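Local coordinates for protein cellulase CEL9M (Clostridium cellulolyticum, PDB 1IA6) that probably hydrolyses internal beta-1,4-glucosidic linkages in cellulose, as a glycoside hydrolase family 9 endoglucanase, at residues Y6-N20 and L413-I427. Residues are numbered along the deposited sequence; the frame is centred on the assembly and turned at random.
Sequences YSTALKDSIIFFDAN and LDYNAGLVGVLAGAI
Two first torsions prepare the meeting of Phe-16 with Asn-416: the phenylalanine swings its ring opposite its own backbone N (chi1 163°), while the asparagine, turned well away from the staggered position (chi1 -90°), carries its amide across to that ring. Ring and amide lie stacked, their planes 25° apart, with CG of Asn-416 3.4 Å from CD2 of Phe-16 and OD1 over one ring face, toward the rim. In the same pose ND2 of Asn-416 donates to the backbone O of Ser-13 at 3.3 Å, in the carbonyl plane and on a lone pair. A second acceptor, the carbonyl of Gly-387, helps fix the rotation of this buried amide. Phe-17 stands at right angles to it, its CZ 3.7 Å from CB of Asn-416, and meets CD2 of Leu-413 and CG2 of Val-420 with its edge.

Further along, small and branched side chains interlock as knobs into holes. Ser-13 fits among Asn-416, Leu-419, Val-420 and Leu-423; its OG donates to the O of Leu-10 at 2.7 Å, an acceptor shared with the N of Ile-14. Leu-10 enters the next hole, its CD2 tightly packed at 3.4 Å from CD1 of Ile-427. Leu-423 answers from the other helix, CD1 lying 3.8 Å from CB of Ala-9. At the far end CB of Ala-426 makes a CH-pi contact over the face of Tyr-6, whose hydroxyl is hydrogen-bonded to OD1 of Asp-338.

Helices 64-80, 82-87 and 327-341 also pack on this pair. An antiparallel pairing of helices 6-15 and 413-427, whose axes come within 9.1 Å, thus joins the two ends of the chain, as befits the closed alpha-barrel, the (alpha/alpha)6 fold, of family 9 glycoside hydrolases.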
ATOM      1  N   TYR A   6      15.418  12.802  -4.662  1.00 16.59           N
ATOM      2  CA  TYR A   6      14.421  11.737  -4.749  1.00 15.80           C
ATOM      3  C   TYR A   6      14.999  10.385  -4.343  1.00 15.42           C
ATOM      4  O   TYR A   6      14.279   9.517  -3.862  1.00 15.03           O
ATOM      5  CB  TYR A   6      13.874  11.631  -6.174  1.00 15.21           C
ATOM      6  CG  TYR A   6      13.234  12.902  -6.690  1.00 16.32           C
ATOM      7  CD1 TYR A   6      12.096  13.432  -6.084  1.00 15.89           C
ATOM      8  CD2 TYR A   6      13.776  13.580  -7.778  1.00 17.75           C
ATOM      9  CE1 TYR A   6      11.516  14.612  -6.552  1.00 16.15           C
ATOM     10  CE2 TYR A   6      13.205  14.757  -8.253  1.00 17.53           C
ATOM     11  CZ  TYR A   6      12.079  15.268  -7.637  1.00 17.40           C
ATOM     12  OH  TYR A   6      11.529  16.441  -8.095  1.00 14.84           O
ATOM     13  N   SER A   7      16.302  10.220  -4.546  0.50 15.67           N
ATOM     14  CA  SER A   7      16.988   8.980  -4.210  0.50 17.04           C
ATOM     15  C   SER A   7      16.917   8.659  -2.718  0.50 16.12           C
ATOM     16  O   SER A   7      16.574   7.538  -2.331  0.50 15.63           O
ATOM     17  CB  SER A   7      18.456   9.067  -4.642  0.50 18.27           C
ATOM     18  OG  SER A   7      19.145   7.865  -4.350  0.50 22.95           O
ATOM     19  N   THR A   8      17.248   9.642  -1.885  1.00 15.11           N
ATOM     20  CA  THR A   8      17.226   9.456  -0.441  1.00 14.41           C
ATOM     21  C   THR A   8      15.797   9.268   0.056  1.00 13.95           C
ATOM     22  O   THR A   8      15.547   8.477   0.964  1.00 13.95           O
ATOM     23  CB  THR A   8      17.873  10.654   0.284  1.00 16.21           C
ATOM     24  OG1 THR A   8      19.252  10.750  -0.096  1.00 16.65           O
ATOM     25  CG2 THR A   8      17.796  10.473   1.796  1.00 16.75           C
ATOM     26  N   ALA A   9      14.857   9.992  -0.541  1.00 11.35           N
ATOM     27  CA  ALA A   9      13.459   9.869  -0.138  1.00 10.53           C
ATOM     28  C   ALA A   9      12.981   8.448  -0.430  1.00 10.29           C
ATOM     29  O   ALA A   9      12.265   7.850   0.371  1.00 10.19           O
ATOM     30  CB  ALA A   9      12.600  10.880  -0.889  1.00 10.01           C
ATOM     31  N   LEU A  10      13.377   7.911  -1.581  1.00 10.19           N
ATOM     32  CA  LEU A  10      12.982   6.555  -1.950  1.00  9.75           C
ATOM     33  C   LEU A  10      13.493   5.558  -0.915  1.00 11.28           C
ATOM     34  O   LEU A  10      12.730   4.731  -0.415  1.00 11.57           O
ATOM     35  CB  LEU A  10      13.531   6.185  -3.331  1.00 10.26           C
ATOM     36  CG  LEU A  10      13.235   4.750  -3.779  1.00 11.26           C
ATOM     37  CD1 LEU A  10      11.723   4.522  -3.831  1.00  9.78           C
ATOM     38  CD2 LEU A  10      13.859   4.501  -5.144  1.00 12.13           C
ATOM     39  N   LYS A  11      14.781   5.642  -0.594  1.00  9.06           N
ATOM     40  CA  LYS A  11      15.379   4.749   0.392  1.00  9.53           C
ATOM     41  C   LYS A  11      14.614   4.818   1.707  1.00 10.20           C
ATOM     42  O   LYS A  11      14.294   3.789   2.304  1.00  9.40           O
ATOM     43  CB  LYS A  11      16.840   5.123   0.655  1.00 11.33           C
ATOM     44  CG  LYS A  11      17.509   4.211   1.684  1.00 16.36           C
ATOM     45  CD  LYS A  11      18.906   4.684   2.073  1.00 22.09           C
ATOM     46  CE  LYS A  11      18.858   5.953   2.910  1.00 24.31           C
ATOM     47  NZ  LYS A  11      20.214   6.358   3.391  1.00 29.58           N
ATOM     48  N   ASP A  12      14.326   6.035   2.160  1.00  8.38           N
ATOM     49  CA  ASP A  12      13.598   6.212   3.410  1.00  8.34           C
ATOM     50  C   ASP A  12      12.193   5.618   3.361  1.00  6.51           C
ATOM     51  O   ASP A  12      11.772   4.970   4.308  1.00  8.22           O
ATOM     52  CB  ASP A  12      13.475   7.694   3.774  1.00  7.87           C
ATOM     53  CG  ASP A  12      14.798   8.325   4.160  1.00 13.64           C
ATOM     54  OD1 ASP A  12      15.740   7.596   4.535  1.00 12.25           O
ATOM     55  OD2 ASP A  12      14.885   9.569   4.105  1.00 15.08           O
ATOM     56  N   SER A  13      11.475   5.842   2.261  1.00  7.42           N
ATOM     57  CA  SER A  13      10.103   5.347   2.128  1.00  7.66           C
ATOM     58  C   SER A  13      10.016   3.823   2.184  1.00  7.75           C
ATOM     59  O   SER A  13       8.999   3.263   2.601  1.00  7.58           O
ATOM     60  CB  SER A  13       9.467   5.873   0.832  1.00  8.65           C
ATOM     61  OG  SER A  13      10.094   5.336  -0.318  1.00 12.89           O
ATOM     62  N   ILE A  14      11.084   3.154   1.766  1.00  6.16           N
ATOM     63  CA  ILE A  14      11.126   1.694   1.796  1.00  7.46           C
ATOM     64  C   ILE A  14      11.471   1.234   3.212  1.00  9.21           C
ATOM     65  O   ILE A  14      10.908   0.266   3.718  1.00  8.16           O
ATOM     66  CB  ILE A  14      12.187   1.152   0.825  1.00  7.07           C
ATOM     67  CG1 ILE A  14      11.805   1.516  -0.611  1.00  9.79           C
ATOM     68  CG2 ILE A  14      12.331  -0.360   0.996  1.00  7.34           C
ATOM     69  CD1 ILE A  14      12.926   1.300  -1.615  1.00 10.08           C
ATOM     70  N   ILE A  15      12.403   1.943   3.843  1.00  9.42           N
ATOM     71  CA  ILE A  15      12.836   1.632   5.203  1.00  9.81           C
ATOM     72  C   ILE A  15      11.682   1.693   6.202  1.00  9.25           C
ATOM     73  O   ILE A  15      11.645   0.930   7.170  1.00 10.08           O
ATOM     74  CB  ILE A  15      13.957   2.604   5.643  1.00 11.75           C
ATOM     75  CG1 ILE A  15      15.295   2.129   5.073  1.00 14.64           C
ATOM     76  CG2 ILE A  15      14.004   2.720   7.158  1.00 17.28           C
ATOM     77  CD1 ILE A  15      16.408   3.172   5.166  1.00 17.16           C
ATOM     78  N   PHE A  16      10.744   2.602   5.963  1.00  7.88           N
ATOM     79  CA  PHE A  16       9.583   2.760   6.836  1.00  8.43           C
ATOM     80  C   PHE A  16       8.922   1.437   7.218  1.00  8.24           C
ATOM     81  O   PHE A  16       8.569   1.224   8.374  1.00  9.00           O
ATOM     82  CB  PHE A  16       8.528   3.641   6.161  1.00  9.22           C
ATOM     83  CG  PHE A  16       7.169   3.538   6.790  1.00 10.24           C
ATOM     84  CD1 PHE A  16       6.919   4.103   8.034  1.00 11.94           C
ATOM     85  CD2 PHE A  16       6.146   2.834   6.156  1.00 11.37           C
ATOM     86  CE1 PHE A  16       5.673   3.969   8.641  1.00 13.80           C
ATOM     87  CE2 PHE A  16       4.899   2.694   6.754  1.00 12.64           C
ATOM     88  CZ  PHE A  16       4.661   3.261   7.998  1.00 13.77           C
ATOM     89  N   PHE A  17       8.747   0.553   6.243  1.00  7.89           N
ATOM     90  CA  PHE A  17       8.083  -0.719   6.497  1.00  8.81           C
ATOM     91  C   PHE A  17       8.690  -1.553   7.618  1.00  8.59           C
ATOM     92  O   PHE A  17       7.988  -2.339   8.252  1.00  8.28           O
ATOM     93  CB  PHE A  17       7.986  -1.505   5.190  1.00  8.77           C
ATOM     94  CG  PHE A  17       7.052  -0.873   4.198  1.00  8.90           C
ATOM     95  CD1 PHE A  17       5.675  -1.055   4.307  1.00  9.38           C
ATOM     96  CD2 PHE A  17       7.536  -0.029   3.205  1.00  8.06           C
ATOM     97  CE1 PHE A  17       4.795  -0.403   3.446  1.00  8.55           C
ATOM     98  CE2 PHE A  17       6.665   0.628   2.338  1.00  8.67           C
ATOM     99  CZ  PHE A  17       5.293   0.442   2.459  1.00  8.77           C
ATOM    100  N   ASP A  18       9.984  -1.368   7.875  1.00  8.99           N
ATOM    101  CA  ASP A  18      10.659  -2.087   8.952  1.00  9.29           C
ATOM    102  C   ASP A  18      10.001  -1.773  10.301  1.00  9.39           C
ATOM    103  O   ASP A  18       9.995  -2.607  11.207  1.00  9.90           O
ATOM    104  CB  ASP A  18      12.145  -1.686   9.024  1.00  8.36           C
ATOM    105  CG  ASP A  18      13.036  -2.549   8.142  1.00 12.14           C
ATOM    106  OD1 ASP A  18      12.505  -3.339   7.336  1.00 10.36           O
ATOM    107  OD2 ASP A  18      14.280  -2.427   8.255  1.00 10.17           O
ATOM    108  N   ALA A  19       9.447  -0.572  10.436  1.00  9.24           N
ATOM    109  CA  ALA A  19       8.822  -0.176  11.700  1.00  7.92           C
ATOM    110  C   ALA A  19       7.535  -0.924  12.010  1.00  8.40           C
ATOM    111  O   ALA A  19       7.105  -0.976  13.163  1.00  8.89           O
ATOM    112  CB  ALA A  19       8.551   1.330  11.705  1.00  8.34           C
ATOM    113  N   ASN A  20       6.916  -1.502  10.987  1.00  7.47           N
ATOM    114  CA  ASN A  20       5.658  -2.214  11.186  1.00  9.06           C
ATOM    115  C   ASN A  20       5.732  -3.733  11.080  1.00  8.61           C
ATOM    116  O   ASN A  20       4.704  -4.410  11.173  1.00  8.73           O
ATOM    117  CB  ASN A  20       4.605  -1.670  10.216  1.00  7.35           C
ATOM    118  CG  ASN A  20       3.992  -0.362  10.700  1.00 10.88           C
ATOM    119  OD1 ASN A  20       4.663   0.440  11.352  1.00 10.97           O
ATOM    120  ND2 ASN A  20       2.719  -0.139  10.378  1.00  9.61           N
ATOM    121  N   LEU A 413       0.509   1.613   6.253  1.00  6.83           N
ATOM    122  CA  LEU A 413       1.077   0.844   5.155  1.00  7.99           C
ATOM    123  C   LEU A 413       0.604   1.365   3.800  1.00  7.45           C
ATOM    124  O   LEU A 413       1.417   1.598   2.906  1.00  7.72           O
ATOM    125  CB  LEU A 413       0.681  -0.630   5.263  1.00  6.53           C
ATOM    126  CG  LEU A 413       1.193  -1.465   6.435  1.00  9.59           C
ATOM    127  CD1 LEU A 413       0.664  -2.897   6.301  1.00 10.24           C
ATOM    128  CD2 LEU A 413       2.711  -1.455   6.453  1.00  7.41           C
ATOM    129  N   ASP A 414      -0.706   1.550   3.647  1.00  7.21           N
ATOM    130  CA  ASP A 414      -1.240   2.000   2.367  1.00  8.53           C
ATOM    131  C   ASP A 414      -0.800   3.413   1.983  1.00  9.10           C
ATOM    132  O   ASP A 414      -0.782   3.760   0.803  1.00  9.13           O
ATOM    133  CB  ASP A 414      -2.772   1.868   2.330  1.00  8.81           C
ATOM    134  CG  ASP A 414      -3.488   2.930   3.142  1.00 12.35           C
ATOM    135  OD1 ASP A 414      -3.406   2.905   4.389  1.00 14.32           O
ATOM    136  OD2 ASP A 414      -4.144   3.795   2.524  1.00 12.59           O
ATOM    137  N   TYR A 415      -0.427   4.217   2.971  1.00  7.63           N
ATOM    138  CA  TYR A 415       0.046   5.575   2.702  1.00  7.48           C
ATOM    139  C   TYR A 415       1.391   5.481   1.986  1.00  7.51           C
ATOM    140  O   TYR A 415       1.594   6.072   0.922  1.00  7.82           O
ATOM    141  CB  TYR A 415       0.261   6.346   4.006  1.00  6.52           C
ATOM    142  CG  TYR A 415      -0.980   6.881   4.691  1.00  8.00           C
ATOM    143  CD1 TYR A 415      -2.236   6.319   4.470  1.00  7.96           C
ATOM    144  CD2 TYR A 415      -0.879   7.932   5.603  1.00  9.04           C
ATOM    145  CE1 TYR A 415      -3.363   6.793   5.143  1.00 10.57           C
ATOM    146  CE2 TYR A 415      -1.995   8.413   6.282  1.00 10.27           C
ATOM    147  CZ  TYR A 415      -3.232   7.839   6.049  1.00 10.98           C
ATOM    148  OH  TYR A 415      -4.329   8.308   6.729  1.00 13.04           O
ATOM    149  N   ASN A 416       2.315   4.734   2.585  1.00  6.61           N
ATOM    150  CA  ASN A 416       3.648   4.586   2.017  1.00  7.33           C
ATOM    151  C   ASN A 416       3.752   3.761   0.746  1.00  8.72           C
ATOM    152  O   ASN A 416       4.676   3.960  -0.040  1.00  8.38           O
ATOM    153  CB  ASN A 416       4.611   4.023   3.064  1.00  7.68           C
ATOM    154  CG  ASN A 416       5.298   5.119   3.856  1.00 10.48           C
ATOM    155  OD1 ASN A 416       4.649   5.875   4.577  1.00  9.19           O
ATOM    156  ND2 ASN A 416       6.615   5.220   3.712  1.00  9.24           N
ATOM    157  N   ALA A 417       2.816   2.843   0.529  1.00  8.74           N
ATOM    158  CA  ALA A 417       2.869   2.013  -0.672  1.00  8.60           C
ATOM    159  C   ALA A 417       2.911   2.879  -1.931  1.00  9.07           C
ATOM    160  O   ALA A 417       3.769   2.694  -2.796  1.00  7.73           O
ATOM    161  CB  ALA A 417       1.666   1.077  -0.718  1.00  9.94           C
ATOM    162  N   GLY A 418       1.987   3.833  -2.018  1.00  7.69           N
ATOM    163  CA  GLY A 418       1.927   4.719  -3.167  1.00  9.44           C
ATOM    164  C   GLY A 418       3.098   5.682  -3.244  1.00  9.63           C
ATOM    165  O   GLY A 418       3.490   6.095  -4.337  1.00 10.50           O
ATOM    166  N   LEU A 419       3.653   6.043  -2.091  1.00  8.35           N
ATOM    167  CA  LEU A 419       4.789   6.961  -2.044  1.00  9.91           C
ATOM    168  C   LEU A 419       6.007   6.309  -2.675  1.00  8.61           C
ATOM    169  O   LEU A 419       6.714   6.931  -3.467  1.00  9.30           O
ATOM    170  CB  LEU A 419       5.115   7.354  -0.599  1.00 10.64           C
ATOM    171  CG  LEU A 419       6.342   8.260  -0.421  1.00 11.73           C
ATOM    172  CD1 LEU A 419       6.105   9.598  -1.121  1.00 12.11           C
ATOM    173  CD2 LEU A 419       6.619   8.477   1.050  1.00 11.81           C
ATOM    174  N   VAL A 420       6.262   5.054  -2.317  1.00  8.40           N
ATOM    175  CA  VAL A 420       7.403   4.348  -2.884  1.00  8.88           C
ATOM    176  C   VAL A 420       7.299   4.351  -4.407  1.00  8.91           C
ATOM    177  O   VAL A 420       8.270   4.642  -5.105  1.00 10.52           O
ATOM    178  CB  VAL A 420       7.469   2.887  -2.392  1.00  8.93           C
ATOM    179  CG1 VAL A 420       8.602   2.153  -3.097  1.00  8.66           C
ATOM    180  CG2 VAL A 420       7.682   2.854  -0.889  1.00  9.25           C
ATOM    181  N   GLY A 421       6.111   4.037  -4.916  1.00  8.58           N
ATOM    182  CA  GLY A 421       5.900   4.003  -6.354  1.00 10.70           C
ATOM    183  C   GLY A 421       6.141   5.323  -7.069  1.00 10.87           C
ATOM    184  O   GLY A 421       6.841   5.363  -8.081  1.00 10.17           O
ATOM    185  N   VAL A 422       5.566   6.408  -6.557  1.00 11.48           N
ATOM    186  CA  VAL A 422       5.744   7.705  -7.198  1.00  9.84           C
ATOM    187  C   VAL A 422       7.201   8.166  -7.139  1.00  9.62           C
ATOM    188  O   VAL A 422       7.705   8.760  -8.092  1.00 10.80           O
ATOM    189  CB  VAL A 422       4.807   8.793  -6.579  1.00  9.96           C
ATOM    190  CG1 VAL A 422       5.281   9.198  -5.197  1.00  8.20           C
ATOM    191  CG2 VAL A 422       4.740  10.003  -7.509  1.00  9.97           C
ATOM    192  N   LEU A 423       7.883   7.896  -6.029  1.00  9.45           N
ATOM    193  CA  LEU A 423       9.285   8.285  -5.915  1.00  9.07           C
ATOM    194  C   LEU A 423      10.134   7.496  -6.913  1.00 10.62           C
ATOM    195  O   LEU A 423      11.066   8.034  -7.514  1.00 11.69           O
ATOM    196  CB  LEU A 423       9.788   8.067  -4.486  1.00  8.03           C
ATOM    197  CG  LEU A 423       9.289   9.108  -3.476  1.00  9.40           C
ATOM    198  CD1 LEU A 423       9.722   8.737  -2.067  1.00 10.88           C
ATOM    199  CD2 LEU A 423       9.839  10.480  -3.858  1.00 11.92           C
ATOM    200  N   ALA A 424       9.816   6.219  -7.095  1.00 11.57           N
ATOM    201  CA  ALA A 424      10.560   5.398  -8.049  1.00 11.73           C
ATOM    202  C   ALA A 424      10.344   5.980  -9.444  1.00 11.82           C
ATOM    203  O   ALA A 424      11.270   6.042 -10.258  1.00 13.04           O
ATOM    204  CB  ALA A 424      10.079   3.946  -7.995  1.00 11.71           C
ATOM    205  N   GLY A 425       9.117   6.415  -9.714  1.00 11.14           N
ATOM    206  CA  GLY A 425       8.812   7.003 -11.007  1.00 12.06           C
ATOM    207  C   GLY A 425       9.480   8.357 -11.180  1.00 13.06           C
ATOM    208  O   GLY A 425       9.914   8.706 -12.278  1.00 14.07           O
ATOM    209  N   ALA A 426       9.566   9.126 -10.099  1.00 13.04           N
ATOM    210  CA  ALA A 426      10.189  10.446 -10.154  1.00 14.84           C
ATOM    211  C   ALA A 426      11.654  10.319 -10.554  1.00 15.09           C
ATOM    212  O   ALA A 426      12.168  11.112 -11.343  1.00 15.67           O
ATOM    213  CB  ALA A 426      10.077  11.137  -8.800  1.00 15.52           C
ATOM    214  N   ILE A 427      12.326   9.317 -10.000  1.00 14.40           N
ATOM    215  CA  ILE A 427      13.730   9.091 -10.304  1.00 15.15           C
ATOM    216  C   ILE A 427      13.926   8.820 -11.792  1.00 15.51           C
ATOM    217  O   ILE A 427      14.909   9.263 -12.386  1.00 15.65           O
ATOM    218  CB  ILE A 427      14.282   7.914  -9.467  1.00 15.32           C
ATOM    219  CG1 ILE A 427      14.369   8.341  -7.999  1.00 14.88           C
ATOM    220  CG2 ILE A 427      15.650   7.485  -9.983  1.00 16.93           C
ATOM    221  CD1 ILE A 427      14.746   7.233  -7.045  1.00 16.28           C
TER